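Local coordinates for CMP-sialic acid transporter 1 (Zea mays, PDB 6I1R), which probably carries CMP-sialic acid from the cytoplasm into the Golgi in exchange for CMP, and is captured here in an outward-facing state with CMP bound, at residues 42-56 with 190-203. The protein carries 5 engineered substitutions. Numbering follows the deposited sequence.
With C5P (cytidine-5'-monophosphate), chain D.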
ATOM      1  N   GLU B  42      20.087   1.240   5.655  1.00 60.63           N
ATOM      2  CA  GLU B  42      21.111   2.009   6.372  1.00 63.67           C
ATOM      3  C   GLU B  42      22.077   1.049   7.076  1.00 64.49           C
ATOM      4  O   GLU B  42      23.292   1.249   7.036  1.00 64.67           O
ATOM      5  CB  GLU B  42      20.475   2.962   7.388  1.00 65.90           C
ATOM      6  CG  GLU B  42      19.993   4.269   6.783  1.00 67.33           C
ATOM      7  CD  GLU B  42      21.096   5.174   6.263  1.00 69.08           C
ATOM      8  OE1 GLU B  42      21.567   6.034   7.032  1.00 69.39           O
ATOM      9  OE2 GLU B  42      21.478   5.015   5.086  1.00 70.23           O
ATOM     10  N   LEU B  43      21.532   0.015   7.713  1.00 64.98           N
ATOM     11  CA  LEU B  43      22.352  -0.970   8.425  1.00 65.47           C
ATOM     12  C   LEU B  43      23.354  -1.602   7.448  1.00 64.36           C
ATOM     13  O   LEU B  43      24.517  -1.811   7.794  1.00 65.35           O
ATOM     14  CB  LEU B  43      21.443  -2.030   9.060  1.00 66.52           C
ATOM     15  CG  LEU B  43      21.911  -2.578  10.407  1.00 67.67           C
ATOM     16  CD1 LEU B  43      21.827  -1.510  11.488  1.00 68.16           C
ATOM     17  CD2 LEU B  43      21.099  -3.801  10.806  1.00 68.15           C
ATOM     18  N   PHE B  44      22.894  -1.883   6.230  1.00 63.22           N
ATOM     19  CA  PHE B  44      23.742  -2.427   5.162  1.00 63.42           C
ATOM     20  C   PHE B  44      24.884  -1.451   4.844  1.00 63.24           C
ATOM     21  O   PHE B  44      26.033  -1.870   4.722  1.00 63.05           O
ATOM     22  CB  PHE B  44      22.895  -2.731   3.921  1.00 64.29           C
ATOM     23  CG  PHE B  44      23.663  -3.160   2.696  1.00 65.20           C
ATOM     24  CD1 PHE B  44      23.974  -4.494   2.482  1.00 65.22           C
ATOM     25  CD2 PHE B  44      24.057  -2.231   1.744  1.00 66.45           C
ATOM     26  CE1 PHE B  44      24.672  -4.887   1.350  1.00 65.18           C
ATOM     27  CE2 PHE B  44      24.755  -2.625   0.613  1.00 66.58           C
ATOM     28  CZ  PHE B  44      25.061  -3.953   0.417  1.00 66.18           C
ATOM     29  N   LYS B  45      24.569  -0.163   4.713  1.00 62.81           N
ATOM     30  CA  LYS B  45      25.569   0.855   4.362  1.00 62.80           C
ATOM     31  C   LYS B  45      26.541   1.067   5.530  1.00 62.49           C
ATOM     32  O   LYS B  45      27.749   1.200   5.315  1.00 63.52           O
ATOM     33  CB  LYS B  45      24.889   2.176   3.985  1.00 64.28           C
ATOM     34  CG  LYS B  45      24.171   2.166   2.641  1.00 65.25           C
ATOM     35  CD  LYS B  45      22.847   2.907   2.634  1.00 65.88           C
ATOM     36  CE  LYS B  45      22.970   4.383   2.335  1.00 67.43           C
ATOM     37  NZ  LYS B  45      21.671   4.965   1.921  1.00 68.96           N
ATOM     38  N   LEU B  46      26.008   1.113   6.750  1.00 59.88           N
ATOM     39  CA  LEU B  46      26.824   1.322   7.948  1.00 58.44           C
ATOM     40  C   LEU B  46      27.820   0.169   8.116  1.00 58.76           C
ATOM     41  O   LEU B  46      28.980   0.398   8.460  1.00 57.23           O
ATOM     42  CB  LEU B  46      25.911   1.432   9.175  1.00 57.66           C
ATOM     43  CG  LEU B  46      26.610   1.317  10.530  1.00 55.87           C
ATOM     44  CD1 LEU B  46      27.614   2.442  10.724  1.00 54.93           C
ATOM     45  CD2 LEU B  46      25.597   1.304  11.663  1.00 56.67           C
ATOM     46  N   SER B  47      27.360  -1.061   7.892  1.00 59.81           N
ATOM     47  CA  SER B  47      28.181  -2.244   8.156  1.00 61.35           C
ATOM     48  C   SER B  47      29.132  -2.519   6.981  1.00 63.05           C
ATOM     49  O   SER B  47      30.191  -3.112   7.183  1.00 64.65           O
ATOM     50  CB  SER B  47      27.324  -3.446   8.477  1.00 61.45           C
ATOM     51  OG  SER B  47      26.742  -3.997   7.307  1.00 61.15           O
ATOM     52  N   VAL B  48      28.768  -2.098   5.768  1.00 63.54           N
ATOM     53  CA  VAL B  48      29.655  -2.256   4.603  1.00 64.63           C
ATOM     54  C   VAL B  48      30.735  -1.163   4.640  1.00 66.68           C
ATOM     55  O   VAL B  48      31.865  -1.392   4.202  1.00 66.50           O
ATOM     56  CB  VAL B  48      28.867  -2.249   3.276  1.00 63.86           C
ATOM     57  CG1 VAL B  48      29.737  -1.897   2.077  1.00 63.08           C
ATOM     58  CG2 VAL B  48      28.164  -3.576   3.041  1.00 63.86           C
ATOM     59  N   SER B  49      30.395   0.018   5.150  1.00 68.74           N
ATOM     60  CA  SER B  49      31.378   1.093   5.286  1.00 70.75           C
ATOM     61  C   SER B  49      32.386   0.734   6.385  1.00 72.11           C
ATOM     62  O   SER B  49      33.599   0.825   6.180  1.00 74.31           O
ATOM     63  CB  SER B  49      30.703   2.412   5.559  1.00 70.88           C
ATOM     64  OG  SER B  49      29.864   2.778   4.474  1.00 70.22           O
ATOM     65  N   GLY B  50      31.868   0.310   7.535  1.00 72.50           N
ATOM     66  CA  GLY B  50      32.698  -0.160   8.642  1.00 72.91           C
ATOM     67  C   GLY B  50      33.659  -1.255   8.206  1.00 72.68           C
ATOM     68  O   GLY B  50      34.827  -1.250   8.595  1.00 72.03           O
ATOM     69  N   PHE B  51      33.170  -2.188   7.392  1.00 73.35           N
ATOM     70  CA  PHE B  51      34.013  -3.264   6.876  1.00 73.18           C
ATOM     71  C   PHE B  51      35.188  -2.669   6.093  1.00 71.31           C
ATOM     72  O   PHE B  51      36.338  -3.017   6.346  1.00 73.71           O
ATOM     73  CB  PHE B  51      33.221  -4.225   5.985  1.00 74.67           C
ATOM     74  CG  PHE B  51      34.077  -5.242   5.272  1.00 76.66           C
ATOM     75  CD1 PHE B  51      34.460  -6.415   5.903  1.00 77.45           C
ATOM     76  CD2 PHE B  51      34.518  -5.016   3.976  1.00 77.95           C
ATOM     77  CE1 PHE B  51      35.256  -7.345   5.251  1.00 77.96           C
ATOM     78  CE2 PHE B  51      35.316  -5.946   3.326  1.00 78.33           C
ATOM     79  CZ  PHE B  51      35.683  -7.109   3.965  1.00 78.07           C
ATOM     80  N   PHE B  52      34.890  -1.780   5.149  1.00 69.11           N
ATOM     81  CA  PHE B  52      35.930  -1.191   4.306  1.00 67.41           C
ATOM     82  C   PHE B  52      36.835  -0.277   5.141  1.00 64.60           C
ATOM     83  O   PHE B  52      38.018  -0.164   4.837  1.00 63.44           O
ATOM     84  CB  PHE B  52      35.327  -0.431   3.121  1.00 68.59           C
ATOM     85  CG  PHE B  52      34.685  -1.292   2.061  1.00 69.57           C
ATOM     86  CD1 PHE B  52      35.242  -2.507   1.686  1.00 70.94           C
ATOM     87  CD2 PHE B  52      33.535  -0.870   1.411  1.00 71.57           C
ATOM     88  CE1 PHE B  52      34.648  -3.289   0.708  1.00 72.13           C
ATOM     89  CE2 PHE B  52      32.944  -1.652   0.430  1.00 72.00           C
ATOM     90  CZ  PHE B  52      33.502  -2.861   0.079  1.00 71.91           C
ATOM     91  N   LEU B  53      36.299   0.366   6.177  1.00 64.15           N
ATOM     92  CA  LEU B  53      37.138   1.182   7.061  1.00 65.28           C
ATOM     93  C   LEU B  53      38.158   0.276   7.763  1.00 65.73           C
ATOM     94  O   LEU B  53      39.355   0.559   7.745  1.00 64.02           O
ATOM     95  CB  LEU B  53      36.259   1.926   8.072  1.00 64.53           C
ATOM     96  CG  LEU B  53      36.996   2.874   9.019  1.00 63.70           C
ATOM     97  CD1 LEU B  53      37.837   3.880   8.246  1.00 63.51           C
ATOM     98  CD2 LEU B  53      36.018   3.591   9.936  1.00 63.80           C
ATOM     99  N   TRP B  54      37.670  -0.811   8.359  1.00 68.25           N
ATOM    100  CA  TRP B  54      38.511  -1.818   9.025  1.00 70.95           C
ATOM    101  C   TRP B  54      39.607  -2.305   8.068  1.00 70.44           C
ATOM    102  O   TRP B  54      40.795  -2.292   8.408  1.00 69.71           O
ATOM    103  CB  TRP B  54      37.637  -2.974   9.531  1.00 73.21           C
ATOM    104  CG  TRP B  54      38.377  -4.165  10.062  1.00 75.84           C
ATOM    105  CD1 TRP B  54      38.756  -4.391  11.354  1.00 77.48           C
ATOM    106  CD2 TRP B  54      38.794  -5.325   9.318  1.00 78.27           C
ATOM    107  NE1 TRP B  54      39.392  -5.598  11.462  1.00 78.36           N
ATOM    108  CE2 TRP B  54      39.427  -6.197  10.230  1.00 78.49           C
ATOM    109  CE3 TRP B  54      38.703  -5.708   7.975  1.00 79.42           C
ATOM    110  CZ2 TRP B  54      39.961  -7.425   9.838  1.00 78.91           C
ATOM    111  CZ3 TRP B  54      39.234  -6.919   7.588  1.00 79.29           C
ATOM    112  CH2 TRP B  54      39.859  -7.762   8.508  1.00 79.04           C
ATOM    113  N   LYS B  55      39.188  -2.718   6.874  1.00 69.65           N
ATOM    114  CA  LYS B  55      40.089  -3.246   5.848  1.00 69.97           C
ATOM    115  C   LYS B  55      41.111  -2.178   5.435  1.00 70.08           C
ATOM    116  O   LYS B  55      42.267  -2.503   5.165  1.00 69.88           O
ATOM    117  CB  LYS B  55      39.280  -3.719   4.636  1.00 71.35           C
ATOM    118  CG  LYS B  55      40.099  -4.237   3.461  1.00 71.51           C
ATOM    119  CD  LYS B  55      39.264  -4.956   2.422  1.00 71.84           C
ATOM    120  CE  LYS B  55      40.081  -5.478   1.259  1.00 72.25           C
ATOM    121  NZ  LYS B  55      39.264  -6.314   0.349  1.00 71.77           N
ATOM    122  N   GLU B  56      40.676  -0.920   5.376  1.00 71.60           N
ATOM    123  CA  GLU B  56      41.546   0.195   4.990  1.00 72.28           C
ATOM    124  C   GLU B  56      42.607   0.437   6.073  1.00 73.61           C
ATOM    125  O   GLU B  56      43.752   0.748   5.753  1.00 74.65           O
ATOM    126  CB  GLU B  56      40.724   1.464   4.752  1.00 72.45           C
ATOM    127  CG  GLU B  56      41.485   2.554   4.019  1.00 74.19           C
ATOM    128  CD  GLU B  56      40.747   3.878   3.914  1.00 75.54           C
ATOM    129  OE1 GLU B  56      40.267   4.369   4.954  1.00 75.88           O
ATOM    130  OE2 GLU B  56      40.655   4.414   2.792  1.00 77.57           O
ATOM    131  N   SER B 190      38.638   9.883   5.434  1.00 72.25           N
ATOM    132  CA  SER B 190      38.346   8.684   4.650  1.00 70.97           C
ATOM    133  C   SER B 190      36.845   8.611   4.345  1.00 69.25           C
ATOM    134  O   SER B 190      36.014   8.846   5.220  1.00 68.29           O
ATOM    135  CB  SER B 190      38.809   7.444   5.372  1.00 70.95           C
ATOM    136  OG  SER B 190      38.605   6.287   4.575  1.00 71.05           O
ATOM    137  N   LEU B 191      36.515   8.258   3.104  1.00 69.56           N
ATOM    138  CA  LEU B 191      35.121   8.091   2.683  1.00 70.15           C
ATOM    139  C   LEU B 191      34.407   7.119   3.632  1.00 70.28           C
ATOM    140  O   LEU B 191      33.264   7.354   4.027  1.00 69.40           O
ATOM    141  CB  LEU B 191      35.093   7.571   1.240  1.00 70.21           C
ATOM    142  CG  LEU B 191      33.706   7.329   0.644  1.00 70.71           C
ATOM    143  CD1 LEU B 191      32.881   8.608   0.643  1.00 71.87           C
ATOM    144  CD2 LEU B 191      33.808   6.765  -0.765  1.00 70.93           C
ATOM    145  N   TYR B 192      35.103   6.048   4.003  1.00 69.90           N
ATOM    146  CA  TYR B 192      34.511   4.957   4.773  1.00 70.17           C
ATOM    147  C   TYR B 192      34.279   5.388   6.228  1.00 69.17           C
ATOM    148  O   TYR B 192      33.363   4.883   6.873  1.00 68.92           O
ATOM    149  CB  TYR B 192      35.393   3.709   4.688  1.00 70.57           C
ATOM    150  CG  TYR B 192      35.721   3.268   3.283  1.00 70.47           C
ATOM    151  CD1 TYR B 192      34.718   3.039   2.354  1.00 70.27           C
ATOM    152  CD2 TYR B 192      37.033   3.077   2.877  1.00 70.87           C
ATOM    153  CE1 TYR B 192      35.008   2.635   1.061  1.00 70.70           C
ATOM    154  CE2 TYR B 192      37.340   2.672   1.589  1.00 71.39           C
ATOM    155  CZ  TYR B 192      36.324   2.451   0.675  1.00 71.51           C
ATOM    156  OH  TYR B 192      36.614   2.052  -0.598  1.00 72.94           O
ATOM    157  N   TRP B 193      35.100   6.302   6.745  1.00 68.34           N
ATOM    158  CA  TRP B 193      34.908   6.823   8.108  1.00 67.50           C
ATOM    159  C   TRP B 193      33.795   7.880   8.114  1.00 67.36           C
ATOM    160  O   TRP B 193      33.062   8.005   9.098  1.00 68.69           O
ATOM    161  CB  TRP B 193      36.225   7.370   8.679  1.00 66.52           C
ATOM    162  CG  TRP B 193      36.065   8.207   9.912  1.00 65.96           C
ATOM    163  CD1 TRP B 193      36.415   9.518  10.058  1.00 65.62           C
ATOM    164  CD2 TRP B 193      35.503   7.802  11.175  1.00 66.38           C
ATOM    165  NE1 TRP B 193      36.120   9.953  11.321  1.00 65.23           N
ATOM    166  CE2 TRP B 193      35.556   8.925  12.029  1.00 65.55           C
ATOM    167  CE3 TRP B 193      34.965   6.607  11.668  1.00 66.74           C
ATOM    168  CZ2 TRP B 193      35.092   8.883  13.343  1.00 65.65           C
ATOM    169  CZ3 TRP B 193      34.506   6.566  12.967  1.00 65.99           C
ATOM    170  CH2 TRP B 193      34.570   7.690  13.791  1.00 66.08           C
ATOM    171  N   GLN B 194      33.673   8.636   7.026  1.00 65.69           N
ATOM    172  CA  GLN B 194      32.605   9.629   6.903  1.00 64.10           C
ATOM    173  C   GLN B 194      31.261   8.896   6.802  1.00 64.15           C
ATOM    174  O   GLN B 194      30.294   9.257   7.482  1.00 65.29           O
ATOM    175  CB  GLN B 194      32.880  10.552   5.714  1.00 62.53           C
ATOM    176  CG  GLN B 194      34.096  11.448   5.922  1.00 61.96           C
ATOM    177  CD  GLN B 194      34.412  12.319   4.731  1.00 61.74           C
ATOM    178  OE1 GLN B 194      34.412  11.869   3.588  1.00 60.41           O
ATOM    179  NE2 GLN B 194      34.710  13.582   4.994  1.00 62.21           N
ATOM    180  N   ASN B 195      31.220   7.852   5.978  1.00 62.59           N
ATOM    181  CA  ASN B 195      30.048   6.986   5.873  1.00 61.37           C
ATOM    182  C   ASN B 195      29.681   6.425   7.252  1.00 61.07           C
ATOM    183  O   ASN B 195      28.519   6.469   7.645  1.00 60.80           O
ATOM    184  CB  ASN B 195      30.276   5.833   4.891  1.00 61.68           C
ATOM    185  CG  ASN B 195      30.338   6.273   3.444  1.00 61.71           C
ATOM    186  OD1 ASN B 195      30.038   7.421   3.125  1.00 63.82           O
ATOM    187  ND2 ASN B 195      30.726   5.367   2.563  1.00 60.12           N
ATOM    188  N   VAL B 196      30.672   5.902   7.977  1.00 61.50           N
ATOM    189  CA  VAL B 196      30.410   5.205   9.249  1.00 60.88           C
ATOM    190  C   VAL B 196      29.698   6.159  10.219  1.00 60.07           C
ATOM    191  O   VAL B 196      28.757   5.748  10.892  1.00 58.97           O
ATOM    192  CB  VAL B 196      31.697   4.615   9.860  1.00 60.77           C
ATOM    193  CG1 VAL B 196      31.555   4.339  11.352  1.00 61.34           C
ATOM    194  CG2 VAL B 196      32.137   3.353   9.132  1.00 60.89           C
ATOM    195  N   GLN B 197      30.134   7.416  10.282  1.00 59.32           N
ATOM    196  CA  GLN B 197      29.513   8.397  11.181  1.00 59.95           C
ATOM    197  C   GLN B 197      28.121   8.766  10.657  1.00 60.21           C
ATOM    198  O   GLN B 197      27.145   8.799  11.413  1.00 59.41           O
ATOM    199  CB  GLN B 197      30.351   9.673  11.278  1.00 59.93           C
ATOM    200  CG  GLN B 197      31.772   9.464  11.773  1.00 60.13           C
ATOM    201  CD  GLN B 197      32.643  10.626  11.366  1.00 60.62           C
ATOM    202  OE1 GLN B 197      32.659  11.671  12.014  1.00 59.13           O
ATOM    203  NE2 GLN B 197      33.357  10.458  10.265  1.00 60.55           N
ATOM    204  N   LEU B 198      28.057   9.056   9.361  1.00 60.56           N
ATOM    205  CA  LEU B 198      26.818   9.465   8.701  1.00 61.00           C
ATOM    206  C   LEU B 198      25.733   8.405   8.925  1.00 61.35           C
ATOM    207  O   LEU B 198      24.640   8.721   9.391  1.00 60.27           O
ATOM    208  CB  LEU B 198      27.100   9.664   7.208  1.00 61.32           C
ATOM    209  CG  LEU B 198      25.917  10.124   6.356  1.00 61.99           C
ATOM    210  CD1 LEU B 198      25.419  11.492   6.802  1.00 62.47           C
ATOM    211  CD2 LEU B 198      26.293  10.150   4.882  1.00 61.75           C
ATOM    212  N   TYR B 199      26.058   7.154   8.607  1.00 63.64           N
ATOM    213  CA  TYR B 199      25.078   6.065   8.593  1.00 64.18           C
ATOM    214  C   TYR B 199      24.822   5.527  10.007  1.00 64.37           C
ATOM    215  O   TYR B 199      23.855   4.792  10.207  1.00 64.65           O
ATOM    216  CB  TYR B 199      25.537   4.944   7.654  1.00 65.09           C
ATOM    217  CG  TYR B 199      25.699   5.355   6.212  1.00 66.57           C
ATOM    218  CD1 TYR B 199      24.796   6.214   5.603  1.00 66.93           C
ATOM    219  CD2 TYR B 199      26.749   4.873   5.443  1.00 67.18           C
ATOM    220  CE1 TYR B 199      24.938   6.593   4.278  1.00 67.08           C
ATOM    221  CE2 TYR B 199      26.903   5.240   4.117  1.00 66.15           C
ATOM    222  CZ  TYR B 199      25.993   6.102   3.531  1.00 66.77           C
ATOM    223  OH  TYR B 199      26.131   6.469   2.224  1.00 68.63           O
ATOM    224  N   THR B 200      25.668   5.869  10.977  1.00 64.63           N
ATOM    225  CA  THR B 200      25.387   5.525  12.374  1.00 64.64           C
ATOM    226  C   THR B 200      24.176   6.340  12.846  1.00 64.95           C
ATOM    227  O   THR B 200      23.204   5.783  13.358  1.00 65.26           O
ATOM    228  CB  THR B 200      26.623   5.732  13.262  1.00 64.12           C
ATOM    229  OG1 THR B 200      27.535   4.675  12.970  1.00 64.10           O
ATOM    230  CG2 THR B 200      26.311   5.728  14.743  1.00 64.61           C
ATOM    231  N   PHE B 201      24.236   7.652  12.643  1.00 65.19           N
ATOM    232  CA  PHE B 201      23.155   8.546  13.052  1.00 65.62           C
ATOM    233  C   PHE B 201      21.870   8.203  12.285  1.00 65.66           C
ATOM    234  O   PHE B 201      20.775   8.279  12.844  1.00 66.83           O
ATOM    235  CB  PHE B 201      23.566  10.008  12.860  1.00 66.34           C
ATOM    236  CG  PHE B 201      24.560  10.509  13.877  1.00 67.23           C
ATOM    237  CD1 PHE B 201      24.228  10.561  15.223  1.00 68.12           C
ATOM    238  CD2 PHE B 201      25.825  10.930  13.493  1.00 68.60           C
ATOM    239  CE1 PHE B 201      25.140  11.018  16.163  1.00 68.59           C
ATOM    240  CE2 PHE B 201      26.733  11.391  14.435  1.00 69.76           C
ATOM    241  CZ  PHE B 201      26.390  11.436  15.767  1.00 69.38           C
ATOM    242  N   GLY B 202      22.009   7.817  11.019  1.00 64.54           N
ATOM    243  CA  GLY B 202      20.869   7.372  10.217  1.00 63.33           C
ATOM    244  C   GLY B 202      20.207   6.136  10.805  1.00 63.03           C
ATOM    245  O   GLY B 202      18.980   6.075  10.902  1.00 62.08           O
ATOM    246  N   VAL B 203      21.017   5.153  11.196  1.00 62.61           N
ATOM    247  CA  VAL B 203      20.509   3.947  11.857  1.00 62.58           C
ATOM    248  C   VAL B 203      19.771   4.364  13.136  1.00 61.44           C
ATOM    249  O   VAL B 203      18.626   3.974  13.344  1.00 59.13           O
ATOM    250  CB  VAL B 203      21.637   2.933  12.147  1.00 62.91           C
ATOM    251  CG1 VAL B 203      21.301   1.994  13.298  1.00 62.77           C
ATOM    252  CG2 VAL B 203      21.998   2.133  10.904  1.00 63.65           C
TER
HETATM  253  O3P C5P D 401      19.395   7.148   3.998  1.00137.94           O
HETATM  254  P   C5P D 401      18.192   7.978   4.376  1.00137.67           P
HETATM  255  O1P C5P D 401      18.117   9.318   3.684  1.00137.21           O
HETATM  256  O2P C5P D 401      16.889   7.215   4.399  1.00137.89           O
HETATM  257  O5' C5P D 401      18.451   8.354   5.921  1.00134.90           O
HETATM  258  C5' C5P D 401      17.572   7.880   6.939  1.00131.16           C
HETATM  259  C4' C5P D 401      16.944   9.067   7.659  1.00129.83           C
HETATM  260  O4' C5P D 401      15.705   9.410   7.031  1.00130.63           O
HETATM  261  C3' C5P D 401      16.655   8.739   9.117  1.00128.99           C
HETATM  262  O3' C5P D 401      17.442   9.582   9.967  1.00126.82           O
HETATM  263  C2' C5P D 401      15.157   8.943   9.307  1.00129.70           C
HETATM  264  O2' C5P D 401      14.853   9.939  10.293  1.00129.72           O
HETATM  265  C1' C5P D 401      14.614   9.378   7.955  1.00130.59           C
HETATM  266  N1  C5P D 401      13.599   8.425   7.499  1.00131.32           N
HETATM  267  C2  C5P D 401      12.352   8.359   8.153  1.00131.00           C
HETATM  268  N3  C5P D 401      11.411   7.483   7.739  1.00130.61           N
HETATM  269  C4  C5P D 401      11.659   6.662   6.695  1.00130.84           C
HETATM  270  C5  C5P D 401      12.884   6.716   6.041  1.00131.35           C
HETATM  271  C6  C5P D 401      13.853   7.617   6.465  1.00131.55           C
HETATM  272  O2  C5P D 401      12.115   9.115   9.120  1.00131.06           O
HETATM  273  N4  C5P D 401      10.710   5.785   6.285  1.00130.89           N
HETATM  274  O   HOH W   1      23.069   7.298   1.372  1.00 32.52           O
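Tyr199 of segment 190-203 packs its ring against Lys45 and Glu42 of segment 42-56. Lys45 passes CB over one face of the phenol, 3.8 Å from the ring centroid, then bends at chi2 and chi3, bringing CE to Tyr199 CE1 and NZ back to Glu42 OE2 in a weak, 3.2 Å salt bridge. On that same side the Glu42 carboxylate comes in beside CD1, nearly perpendicular to the ring (88°), its OE1 against Gly202 CA, where a side chain would clash. Cutting Tyr199 back to an alanine is likely to open a gap beneath Lys45 and leave it and Glu42 freer to swing from the CMP phosphate, whose O3P lies 3.2 Å from Glu42 OE2. A water joins Lys45 NZ to Tyr199 OH. The helices, part of the all-helical nucleotide-sugar transporter fold, run antiparallel at 146°, axes 8.2 Å apart, and mesh knobs-into-holes. Packing is close midway: Ser49 fits among Tyr192, Asn195, Val196 and Tyr199, its OG bonded to Lys45 O, while Asn195 ND2 gives Ser49 OG only a weak bond and OD1 bonds Ser251. Val196 is a knob among Leu46, Ser49, Gly50 and Leu53, CG2 against the Gly50 backbone. Toward the surface the fit is looser, Leu43 meeting Val203 through CD1 alone. At the far end Phe52 CB sits over the Tyr192 ring, and Ser190 OG donates to the syn lone pair of Glu56 OE1 (2.6 Å).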